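Local structure of Pyrsv_gp04 (Pyrobaculum spherical virus, 2VXZ) at residues A[18-23]-A[65-70]; A[40-45]-A[54-59]; A[11-16]-A[46-51]; A[29-32]-A[37-40]. The protein is of unknown function but probably binds DNA through a winged helix-turn-helix domain, consistent with a role in viral transcriptional regulation. All coordinates share one frame; numbering follows the deposited sequence. Where two conformers were deposited one is given.

Contact 1: residues A[18-23]-A[65-70]; sequences ALLADG and VCLSMD
L20, in the last turn of helix 7-20, reaches across to V65 and L67, at and just after the end of strand 62-66. The contact is mainly apolar. The two branches of L20 do different work. CD1 meets V65 CG1 at 3.6 Å, the two side chains crossing at about a right angle, while CD2 sits 3.4 Å from V65 O, against the strand's backbone. V65 holds CG1 anti to its own N (chi1 -177°), which turns this methyl to the leucine. L67 comes obliquely from the other segment. Its CD2 rests against L20 CB at 3.8 Å, and its CD1 lies over the backbone at L20 and A21, 3.7 Å from L20 O and 3.9 Å from A21 CA. The CA atoms of L20 and L67, 6.7 Å apart, are the nearest pair between the segments, and both side chains start out toward the opposite segment.

Polar links come from Q71 of helix 69-89: its NE2 donates to L20 O and its OE1 accepts from L67 N, tying both segments through one amide. L20 O also receives a weak bond from G23 N, at 3.0 Å, within the type I turn from L20 to G23.

Around the contact, V54 touches both L20 and V65, and T27 and I30 of helix 27-34 touch V65, while the strand end is further fixed by the C24-C66 disulfide and pairs through its backbone with K25 on one neighbouring strand and T55 on the other.

Contact 2: residues A[40-45]-A[54-59]; sequences RAKALI and VTRVAF
K42 and R56 bring two positive groups together, NZ standing 3.3 Å from NH2, and two waters mediate between them. Both side chains fold to get there. K42 does not start out toward the strand; bends at chi3 (69°) and again at chi4 bring its NZ to the guanidinium. R56 bends at chi3 (79°) and meets the lysine at about a right angle. Water 1 accepts from K42 NZ at 3.0 Å and from R56 NE at 2.9 Å. Water 2 accepts from the same NZ and from NH2 at 3.2 Å, lying in the guanidinium plane at its edge. The two waters, accepting from both groups, probably ease the repulsion; the nearby guanidinium may lower the lysine's pKa.

Nearer the backbone, I45 puts CG2 anti to its backbone N. That methyl lies 4.1 Å from both CG and CD of R56, the side chains crossing at about a right angle. V54 sets its CG2 in the cramped place between N and carbonyl carbon, where it faces I45 O at 3.8 Å.

Helix 38-50 lying beside the first wing strand, 55-59, is the arrangement of a winged helix-turn-helix, in which this third helix is commonly the recognition helix.

Contact 3: residues A[11-16]-A[46-51]; sequences VRLRDI and YVLEKE
L13 and L48 lie side by side and run in opposite directions, each extending from its own helix toward the other. They join the first and third helices of the winged helix-turn-helix, 7-20 and 38-50, whose local axes pass 10.9 Å apart at an angle of 74°. The steep crossing confines the contact to a short region where each helix offers two residues. L13 and L48 share a rotamer, with CG anti to the carbonyl carbon (chi1 -69° and -70°) and the chain extended beyond it. The two slide past one another rather than meeting end on. L13 CD2 lands against the branch point of its partner, 3.7 Å from L48 CG and 3.8 Å from L48 CD2.

V47 stands at about a right angle to L13. Its CG1 touches both leucine methyls, CD1 and CD2, each at 4.2 Å, a looser approach on the more exposed side.

I16, one turn further along helix 7-20, crosses L48 obliquely. L48 thus meets two residues with different branches, CD2 with L13 and CD1 with I16. The interior continues beyond this pair: L44 packs on both L13 and I16, I30 and L34 of helix 27-34 touch I16, and V54 touches L48. These residues form part of the apolar interior between the three helices and the start of the wing.

The methyl that faces L48 is I16 CG2, anti to the backbone N, and it lies 3.7 Å from L48 CD1, with I16 CB close behind at 4.0 Å from the same methyl.

Contact 4: residues A[29-32]-A[37-40]; sequences LIQQ and SHGR
S37 meets Q31 through its backbone: S37 O lies 4.1 Å from Q31 CG, and the CA atoms of this pair, 6.3 Å apart, are the nearest between the segments. The serine's own side chain turns away from segment 29-32, to the start of the helix that follows, where it is the N-cap.

H38, the first residue of that helix, makes the polar link. Its ND1 donates to Q31 OE1 at 3.0 Å, with an angle of 148° at the hydrogen, so the bond is somewhat bent. The imidazole approaches with its edge, OE1 lying near the ring plane, whereas the glutamine receives the proton from above its carbonyl plane, 55° out of it and off the lone pairs. Amide and ring planes are turned 43° against each other. CG of H38 stands anti to its backbone N, which brings the ND1 edge of the ring to the amide of Q31, whose chain is extended beyond CG. The amide's other end rests on the histidine's stem, with Q31 NE2 3.5 Å from H38 CA and 3.8 Å from H38 CB.

The residues belong to the helix-turn-helix proper: helix 27-34, a short turn, then helix 38-50, probably the recognition helix. Q31 also touches A41, one turn into that second helix, so the glutamine lies along the join.

R40 comes back to the cap. Its backbone N donates to S37 OG at 3.3 Å, and from the far end of its long side chain R40 NH1 donates to the same oxygen, also at 3.3 Å, with the oxygen tilted from the guanidinium plane.

Contact 3 is the most buried and wholly apolar, and contact 4, at the surface, is the polar one, with a direct side-chain hydrogen bond. Contacts 1 and 2 are mixed: apolar contacts are joined by polar links, a glutamine amide from outside the segments in contact 1 and bridging waters in contact 2. Helix 38-50 serves contacts 2, 3 and 4, helix 7-20 serves contacts 1 and 3, and contacts 1 and 2 use neighbouring strands of one sheet. I30, on segment 29-32 but outside the surface contact itself, ties it to the interior, touching V65 of contact 1, I45 of contact 2 and I16 of contact 3, and L20 reaches V54 of contact 2.

Contact 1: residues A[18-23]-A[65-70]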
loop_
_atom_site.group_PDB
_atom_site.type_symbol
_atom_site.label_atom_id
_atom_site.label_comp_id
_atom_site.label_asym_id
_atom_site.label_seq_id
_atom_site.Cartn_x
_atom_site.Cartn_y
_atom_site.Cartn_z
ATOM N N ALA A 18 10.558 -5.011 13.171
ATOM C CA ALA A 18 9.565 -5.981 13.656
ATOM C C ALA A 18 8.214 -5.794 12.972
ATOM O O ALA A 18 7.578 -6.763 12.552
ATOM C CB ALA A 18 9.407 -5.859 15.136
ATOM N N LEU A 19 7.775 -4.543 12.874
ATOM C CA LEU A 19 6.513 -4.206 12.220
ATOM C C LEU A 19 6.516 -4.679 10.762
ATOM O O LEU A 19 5.515 -5.183 10.269
ATOM C CB LEU A 19 6.275 -2.694 12.305
ATOM C CG LEU A 19 4.909 -2.077 12.048
ATOM C CD1 LEU A 19 3.842 -2.722 12.915
ATOM C CD2 LEU A 19 4.949 -0.549 12.276
ATOM N N LEU A 20 7.650 -4.521 10.081
ATOM C CA LEU A 20 7.785 -4.962 8.689
ATOM C C LEU A 20 7.935 -6.470 8.467
ATOM O O LEU A 20 7.822 -6.929 7.329
ATOM C CB LEU A 20 8.969 -4.256 8.023
ATOM C CG LEU A 20 8.836 -2.741 7.914
ATOM C CD1 LEU A 20 10.136 -2.158 7.407
ATOM C CD2 LEU A 20 7.650 -2.347 7.023
ATOM N N ALA A 21 8.205 -7.241 9.518
ATOM C CA ALA A 21 8.391 -8.689 9.371
ATOM C C ALA A 21 7.189 -9.360 8.722
ATOM O O ALA A 21 7.342 -10.325 7.985
ATOM C CB ALA A 21 8.686 -9.339 10.725
ATOM N N ASP A 22 6.001 -8.831 8.990
ATOM C CA ASP A 22 4.757 -9.382 8.473
ATOM C C ASP A 22 4.377 -8.841 7.087
ATOM O O ASP A 22 3.513 -9.412 6.414
ATOM C CB ASP A 22 3.618 -9.112 9.467
ATOM C CG ASP A 22 3.861 -7.875 10.318
ATOM O OD1 ASP A 22 3.126 -6.875 10.154
ATOM O OD2 ASP A 22 4.804 -7.901 11.151
ATOM N N GLY A 23 4.995 -7.740 6.663
ATOM C CA GLY A 23 4.809 -7.248 5.300
ATOM C C GLY A 23 5.173 -5.785 5.133
ATOM O O GLY A 23 5.366 -5.078 6.118
ATOM N N VAL A 65 7.693 0.842 2.400
ATOM C CA VAL A 65 8.916 0.414 3.091
ATOM C C VAL A 65 8.896 -1.102 3.188
ATOM O O VAL A 65 7.945 -1.672 3.720
ATOM C CB VAL A 65 9.018 1.042 4.486
ATOM C CG1 VAL A 65 10.337 0.647 5.178
ATOM C CG2 VAL A 65 8.885 2.536 4.376
ATOM N N CYS A 66 9.944 -1.738 2.658
ATOM C CA CYS A 66 10.001 -3.191 2.519
ATOM C C CYS A 66 11.344 -3.727 3.032
ATOM O O CYS A 66 12.368 -3.060 2.884
ATOM C CB CYS A 66 9.828 -3.574 1.038
ATOM S SG CYS A 66 8.695 -2.523 0.055
ATOM N N LEU A 67 11.346 -4.935 3.593
ATOM C CA LEU A 67 12.599 -5.582 4.014
ATOM C C LEU A 67 13.434 -6.041 2.816
ATOM O O LEU A 67 14.644 -6.215 2.921
ATOM C CB LEU A 67 12.324 -6.797 4.904
ATOM C CG LEU A 67 11.608 -6.553 6.232
ATOM C CD1 LEU A 67 11.384 -7.891 6.932
ATOM C CD2 LEU A 67 12.397 -5.576 7.115
ATOM N N SER A 68 12.776 -6.260 1.686
ATOM C CA SER A 68 13.443 -6.710 0.474
ATOM C C SER A 68 12.525 -6.507 -0.716
ATOM O O SER A 68 11.318 -6.309 -0.548
ATOM C CB SER A 68 13.791 -8.191 0.584
ATOM O OG SER A 68 12.622 -8.986 0.604
HETATM N N MSE A 69 13.093 -6.567 -1.917
HETATM C CA MSE A 69 12.286 -6.516 -3.122
HETATM C C MSE A 69 11.451 -7.777 -3.273
HETATM O O MSE A 69 10.358 -7.704 -3.797
HETATM C CB MSE A 69 13.134 -6.242 -4.369
HETATM C CG MSE A 69 13.657 -4.810 -4.417
HETATM SE SE MSE A 69 12.249 -3.456 -4.341
HETATM C CE MSE A 69 11.491 -3.745 -6.101
ATOM N N ASP A 70 11.937 -8.916 -2.783
ATOM C CA ASP A 70 11.090 -10.110 -2.702
ATOM C C ASP A 70 9.844 -9.870 -1.856
ATOM O O ASP A 70 8.760 -10.326 -2.212
ATOM C CB ASP A 70 11.841 -11.292 -2.104
ATOM C CG ASP A 70 12.673 -12.031 -3.120
ATOM O OD1 ASP A 70 12.784 -11.578 -4.285
ATOM O OD2 ASP A 70 13.204 -13.094 -2.747
#

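Contact 2: residues A[40-45]-A[54-59]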
loop_
_atom_site.group_PDB
_atom_site.type_symbol
_atom_site.label_atom_id
_atom_site.label_comp_id
_atom_site.label_asym_id
_atom_site.label_seq_id
_atom_site.Cartn_x
_atom_site.Cartn_y
_atom_site.Cartn_z
ATOM N N ARG A 40 10.669 11.864 12.489
ATOM C CA ARG A 40 11.377 10.747 13.122
ATOM C C ARG A 40 11.222 9.470 12.291
ATOM O O ARG A 40 12.202 8.756 12.059
ATOM C CB ARG A 40 10.900 10.523 14.559
ATOM C CG ARG A 40 11.347 11.607 15.522
ATOM C CD ARG A 40 11.048 11.228 16.966
ATOM N NE ARG A 40 11.543 12.240 17.901
ATOM C CZ ARG A 40 10.898 13.364 18.227
ATOM N NH1 ARG A 40 9.727 13.681 17.686
ATOM N NH2 ARG A 40 11.436 14.201 19.107
ATOM N N ALA A 41 10.006 9.178 11.827
ATOM C CA ALA A 41 9.800 7.957 11.041
ATOM C C ALA A 41 10.649 7.983 9.774
ATOM O O ALA A 41 11.319 7.002 9.434
ATOM C CB ALA A 41 8.310 7.749 10.701
ATOM N N LYS A 42 10.632 9.105 9.070
ATOM C CA LYS A 42 11.428 9.218 7.860
ATOM C C LYS A 42 12.927 9.111 8.150
ATOM O O LYS A 42 13.659 8.504 7.381
ATOM C CB LYS A 42 11.093 10.515 7.120
ATOM C CG LYS A 42 9.716 10.455 6.451
ATOM C CD LYS A 42 9.573 11.469 5.349
ATOM C CE LYS A 42 10.467 11.132 4.153
ATOM N NZ LYS A 42 9.968 9.938 3.413
ATOM N N ALA A 43 13.394 9.702 9.250
ATOM C CA ALA A 43 14.824 9.681 9.582
ATOM C C ALA A 43 15.253 8.257 9.909
ATOM O O ALA A 43 16.318 7.809 9.493
ATOM C CB ALA A 43 15.143 10.634 10.760
ATOM N N LEU A 44 14.402 7.535 10.634
ATOM C CA LEU A 44 14.698 6.153 11.021
ATOM C C LEU A 44 14.705 5.223 9.817
ATOM O O LEU A 44 15.538 4.317 9.727
ATOM C CB LEU A 44 13.683 5.664 12.033
ATOM C CG LEU A 44 13.813 6.289 13.417
ATOM C CD1 LEU A 44 12.510 6.150 14.204
ATOM C CD2 LEU A 44 14.988 5.699 14.181
ATOM N N ILE A 45 13.767 5.433 8.897
ATOM C CA ILE A 45 13.700 4.617 7.693
ATOM C C ILE A 45 14.932 4.860 6.837
ATOM O O ILE A 45 15.511 3.927 6.275
ATOM C CB ILE A 45 12.406 4.866 6.904
ATOM C CG1 ILE A 45 11.222 4.267 7.679
ATOM C CG2 ILE A 45 12.504 4.223 5.513
ATOM C CD1 ILE A 45 9.880 4.890 7.392
ATOM N N VAL A 54 16.223 -2.037 4.833
ATOM C CA VAL A 54 14.958 -1.843 4.139
ATOM C C VAL A 54 15.196 -1.250 2.768
ATOM O O VAL A 54 16.287 -0.736 2.476
ATOM C CB VAL A 54 13.989 -0.909 4.902
ATOM C CG1 VAL A 54 13.713 -1.427 6.299
ATOM C CG2 VAL A 54 14.539 0.526 4.935
ATOM N N THR A 55 14.160 -1.330 1.938
ATOM C CA THR A 55 14.123 -0.688 0.637
ATOM C C THR A 55 12.865 0.168 0.570
ATOM O O THR A 55 11.817 -0.238 1.064
ATOM C CB THR A 55 14.034 -1.730 -0.515
ATOM O OG1 THR A 55 15.011 -2.759 -0.321
ATOM C CG2 THR A 55 14.264 -1.055 -1.849
ATOM N N ARG A 56 12.964 1.342 -0.046
ATOM C CA ARG A 56 11.792 2.181 -0.284
ATOM C C ARG A 56 11.382 2.028 -1.726
ATOM O O ARG A 56 12.186 2.251 -2.619
ATOM C CB ARG A 56 12.095 3.653 -0.011
ATOM C CG ARG A 56 12.371 3.967 1.433
ATOM C CD ARG A 56 12.707 5.442 1.614
ATOM N NE ARG A 56 11.506 6.273 1.619
ATOM C CZ ARG A 56 11.162 7.154 0.679
ATOM N NH1 ARG A 56 11.909 7.356 -0.397
ATOM N NH2 ARG A 56 10.039 7.842 0.825
ATOM N N VAL A 57 10.134 1.637 -1.947
ATOM C CA VAL A 57 9.603 1.481 -3.282
ATOM C C VAL A 57 8.493 2.489 -3.500
ATOM O O VAL A 57 7.516 2.531 -2.746
ATOM C CB VAL A 57 9.083 0.054 -3.500
ATOM C CG1 VAL A 57 8.527 -0.104 -4.908
ATOM C CG2 VAL A 57 10.203 -0.937 -3.253
ATOM N N ALA A 58 8.653 3.317 -4.529
ATOM C CA ALA A 58 7.643 4.294 -4.887
ATOM C C ALA A 58 6.413 3.561 -5.397
ATOM O O ALA A 58 6.517 2.666 -6.230
ATOM C CB ALA A 58 8.175 5.252 -5.952
ATOM N N PHE A 59 5.258 3.922 -4.860
ATOM C CA PHE A 59 4.001 3.315 -5.259
ATOM C C PHE A 59 3.008 4.442 -5.471
ATOM O O PHE A 59 2.135 4.703 -4.640
ATOM C CB PHE A 59 3.526 2.316 -4.208
ATOM C CG PHE A 59 2.483 1.359 -4.712
ATOM C CD1 PHE A 59 2.851 0.122 -5.234
ATOM C CD2 PHE A 59 1.135 1.694 -4.668
ATOM C CE1 PHE A 59 1.902 -0.763 -5.693
ATOM C CE2 PHE A 59 0.172 0.809 -5.134
ATOM C CZ PHE A 59 0.556 -0.423 -5.645
HETATM O O HOH W 1 10.140 7.000 4.120
HETATM O O HOH W 2 7.724 8.752 2.880
#

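Contact 3: residues A[11-16]-A[46-51]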
loop_
_atom_site.group_PDB
_atom_site.type_symbol
_atom_site.label_atom_id
_atom_site.label_comp_id
_atom_site.label_asym_id
_atom_site.label_seq_id
_atom_site.Cartn_x
_atom_site.Cartn_y
_atom_site.Cartn_z
ATOM N N VAL A 11 15.712 1.287 19.963
ATOM C CA VAL A 11 14.391 0.689 20.183
ATOM C C VAL A 11 13.487 0.931 18.976
ATOM O O VAL A 11 12.820 0.027 18.498
ATOM C CB VAL A 11 13.729 1.260 21.467
ATOM C CG1 VAL A 11 12.225 0.994 21.467
ATOM C CG2 VAL A 11 14.378 0.659 22.691
ATOM N N ARG A 12 13.494 2.152 18.454
ATOM C CA ARG A 12 12.654 2.469 17.309
ATOM C C ARG A 12 13.059 1.735 16.035
ATOM O O ARG A 12 12.210 1.303 15.294
ATOM C CB ARG A 12 12.636 3.983 17.057
ATOM C CG ARG A 12 12.139 4.812 18.244
ATOM C CD ARG A 12 10.855 4.303 18.837
ATOM N NE ARG A 12 9.978 5.401 19.259
ATOM C CZ ARG A 12 8.648 5.337 19.266
ATOM N NH1 ARG A 12 8.035 4.225 18.911
ATOM N NH2 ARG A 12 7.927 6.378 19.647
ATOM N N LEU A 13 14.357 1.593 15.785
ATOM C CA LEU A 13 14.817 0.846 14.610
ATOM C C LEU A 13 14.348 -0.597 14.696
ATOM O O LEU A 13 13.860 -1.161 13.718
ATOM C CB LEU A 13 16.337 0.879 14.504
ATOM C CG LEU A 13 16.939 2.238 14.152
ATOM C CD1 LEU A 13 18.455 2.179 14.249
ATOM C CD2 LEU A 13 16.507 2.715 12.774
ATOM N N ARG A 14 14.509 -1.178 15.884
ATOM C CA ARG A 14 14.100 -2.555 16.187
ATOM C C ARG A 14 12.591 -2.730 15.960
ATOM O O ARG A 14 12.139 -3.695 15.328
ATOM C CB ARG A 14 14.479 -2.817 17.656
ATOM C CG ARG A 14 14.356 -4.199 18.194
ATOM C CD ARG A 14 14.974 -4.240 19.608
ATOM N NE ARG A 14 16.420 -4.504 19.607
ATOM C CZ ARG A 14 17.238 -4.282 20.639
ATOM N NH1 ARG A 14 16.785 -3.747 21.772
ATOM N NH2 ARG A 14 18.527 -4.586 20.537
ATOM N N ASP A 15 11.822 -1.774 16.458
ATOM C CA ASP A 15 10.376 -1.793 16.307
ATOM C C ASP A 15 9.911 -1.691 14.858
ATOM O O ASP A 15 8.976 -2.385 14.476
ATOM C CB ASP A 15 9.725 -0.690 17.136
ATOM C CG ASP A 15 9.847 -0.936 18.644
ATOM O OD1 ASP A 15 10.273 -2.026 19.081
ATOM O OD2 ASP A 15 9.528 -0.008 19.386
ATOM N N ILE A 16 10.573 -0.865 14.051
ATOM C CA ILE A 16 10.181 -0.714 12.644
ATOM C C ILE A 16 10.437 -2.036 11.915
ATOM O O ILE A 16 9.584 -2.525 11.179
ATOM C CB ILE A 16 10.938 0.445 11.960
ATOM C CG1 ILE A 16 10.487 1.793 12.533
ATOM C CG2 ILE A 16 10.690 0.444 10.440
ATOM C CD1 ILE A 16 11.377 2.975 12.102
ATOM N N TYR A 46 15.365 6.114 6.768
ATOM C CA TYR A 46 16.611 6.457 6.107
ATOM C C TYR A 46 17.824 5.708 6.688
ATOM O O TYR A 46 18.667 5.178 5.943
ATOM C CB TYR A 46 16.830 7.967 6.199
ATOM C CG TYR A 46 18.153 8.431 5.647
ATOM C CD1 TYR A 46 18.387 8.452 4.278
ATOM C CD2 TYR A 46 19.168 8.853 6.488
ATOM C CE1 TYR A 46 19.608 8.879 3.769
ATOM C CE2 TYR A 46 20.387 9.283 5.985
ATOM C CZ TYR A 46 20.596 9.288 4.627
ATOM O OH TYR A 46 21.810 9.725 4.138
ATOM N N VAL A 47 17.925 5.681 8.010
ATOM C CA VAL A 47 19.010 4.971 8.662
ATOM C C VAL A 47 18.990 3.480 8.286
ATOM O O VAL A 47 20.037 2.906 7.985
ATOM C CB VAL A 47 18.959 5.155 10.191
ATOM C CG1 VAL A 47 19.910 4.192 10.889
ATOM C CG2 VAL A 47 19.300 6.604 10.555
ATOM N N LEU A 48 17.809 2.869 8.316
ATOM C CA LEU A 48 17.649 1.454 7.917
ATOM C C LEU A 48 18.039 1.205 6.453
ATOM O O LEU A 48 18.682 0.190 6.136
ATOM C CB LEU A 48 16.220 0.967 8.167
ATOM C CG LEU A 48 15.819 0.810 9.638
ATOM C CD1 LEU A 48 14.317 0.511 9.753
ATOM C CD2 LEU A 48 16.644 -0.277 10.355
ATOM N N GLU A 49 17.672 2.142 5.585
ATOM C CA GLU A 49 17.984 2.061 4.159
ATOM C C GLU A 49 19.496 2.122 3.948
ATOM O O GLU A 49 20.053 1.351 3.169
ATOM C CB GLU A 49 17.273 3.199 3.427
ATOM C CG GLU A 49 17.122 3.059 1.926
ATOM C CD GLU A 49 16.166 4.117 1.359
ATOM O OE1 GLU A 49 16.065 5.217 1.952
ATOM O OE2 GLU A 49 15.513 3.846 0.336
ATOM N N LYS A 50 20.162 3.033 4.651
ATOM C CA LYS A 50 21.613 3.170 4.547
ATOM C C LYS A 50 22.324 1.922 5.059
ATOM O O LYS A 50 23.362 1.544 4.534
ATOM C CB LYS A 50 22.095 4.397 5.323
ATOM C CG LYS A 50 21.702 5.721 4.671
ATOM C CD LYS A 50 22.601 6.099 3.487
ATOM C CE LYS A 50 24.041 6.323 3.917
ATOM N NZ LYS A 50 24.705 7.431 3.169
ATOM N N GLU A 51 21.746 1.293 6.080
ATOM C CA GLU A 51 22.244 0.035 6.628
ATOM C C GLU A 51 21.881 -1.197 5.784
ATOM O O GLU A 51 22.281 -2.314 6.121
ATOM C CB GLU A 51 21.709 -0.152 8.046
ATOM C CG GLU A 51 22.319 0.799 9.072
ATOM C CD GLU A 51 21.741 0.601 10.464
ATOM O OE1 GLU A 51 20.820 -0.236 10.614
ATOM O OE2 GLU A 51 22.204 1.289 11.401
#

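Contact 4: residues A[29-32]-A[37-40]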
loop_
_atom_site.group_PDB
_atom_site.type_symbol
_atom_site.label_atom_id
_atom_site.label_comp_id
_atom_site.label_asym_id
_atom_site.label_seq_id
_atom_site.Cartn_x
_atom_site.Cartn_y
_atom_site.Cartn_z
ATOM N N LEU A 29 1.624 4.375 7.829
ATOM C CA LEU A 29 1.173 3.323 8.728
ATOM C C LEU A 29 2.188 3.111 9.843
ATOM O O LEU A 29 1.809 2.972 11.014
ATOM C CB LEU A 29 0.929 2.019 7.979
ATOM C CG LEU A 29 0.372 0.868 8.817
ATOM C CD1 LEU A 29 -0.909 1.257 9.563
ATOM C CD2 LEU A 29 0.126 -0.361 7.935
ATOM N N ILE A 30 3.474 3.102 9.486
ATOM C CA ILE A 30 4.549 2.999 10.495
ATOM C C ILE A 30 4.452 4.114 11.536
ATOM O O ILE A 30 4.491 3.852 12.739
ATOM C CB ILE A 30 5.960 2.987 9.805
ATOM C CG1 ILE A 30 6.100 1.727 8.957
ATOM C CG2 ILE A 30 7.094 3.052 10.854
ATOM C CD1 ILE A 30 7.195 1.777 7.902
ATOM N N GLN A 31 4.326 5.366 11.083
ATOM C CA GLN A 31 4.158 6.506 11.994
ATOM C C GLN A 31 3.015 6.302 12.971
ATOM O O GLN A 31 3.164 6.550 14.164
ATOM C CB GLN A 31 3.829 7.782 11.235
ATOM C CG GLN A 31 4.910 8.298 10.381
ATOM C CD GLN A 31 4.378 9.332 9.412
ATOM O OE1 GLN A 31 4.583 9.236 8.208
ATOM N NE2 GLN A 31 3.651 10.312 9.940
ATOM N N GLN A 32 1.873 5.884 12.436
ATOM C CA GLN A 32 0.663 5.708 13.230
ATOM C C GLN A 32 0.837 4.597 14.256
ATOM O O GLN A 32 0.554 4.790 15.456
ATOM C CB GLN A 32 -0.542 5.431 12.324
ATOM C CG GLN A 32 -1.870 5.320 13.081
ATOM C CD GLN A 32 -2.156 3.936 13.628
ATOM O OE1 GLN A 32 -1.917 2.928 12.965
ATOM N NE2 GLN A 32 -2.683 3.882 14.846
ATOM N N SER A 37 6.458 10.950 15.074
ATOM C CA SER A 37 6.281 12.082 14.155
ATOM C C SER A 37 6.667 11.693 12.715
ATOM O O SER A 37 7.401 10.738 12.482
ATOM C CB SER A 37 7.153 13.251 14.570
ATOM O OG SER A 37 8.486 12.817 14.768
ATOM N N HIS A 38 6.191 12.459 11.746
ATOM C CA HIS A 38 6.589 12.224 10.362
ATOM C C HIS A 38 8.117 12.232 10.216
ATOM O O HIS A 38 8.688 11.332 9.581
ATOM C CB HIS A 38 5.978 13.276 9.449
ATOM C CG HIS A 38 6.158 12.989 7.993
ATOM N ND1 HIS A 38 6.009 11.727 7.461
ATOM C CD2 HIS A 38 6.446 13.805 6.953
ATOM C CE1 HIS A 38 6.211 11.775 6.156
ATOM N NE2 HIS A 38 6.476 13.025 5.823
ATOM N N GLY A 39 8.755 13.250 10.803
ATOM C CA GLY A 39 10.195 13.444 10.703
ATOM C C GLY A 39 11.001 12.293 11.270
ATOM O O GLY A 39 11.920 11.815 10.623
ATOM N N ARG A 40 10.669 11.864 12.489
ATOM C CA ARG A 40 11.377 10.747 13.122
ATOM C C ARG A 40 11.222 9.470 12.291
ATOM O O ARG A 40 12.202 8.756 12.059
ATOM C CB ARG A 40 10.900 10.523 14.559
ATOM C CG ARG A 40 11.347 11.607 15.522
ATOM C CD ARG A 40 11.048 11.228 16.966
ATOM N NE ARG A 40 11.543 12.240 17.901
ATOM C CZ ARG A 40 10.898 13.364 18.227
ATOM N NH1 ARG A 40 9.727 13.681 17.686
ATOM N NH2 ARG A 40 11.436 14.201 19.107
#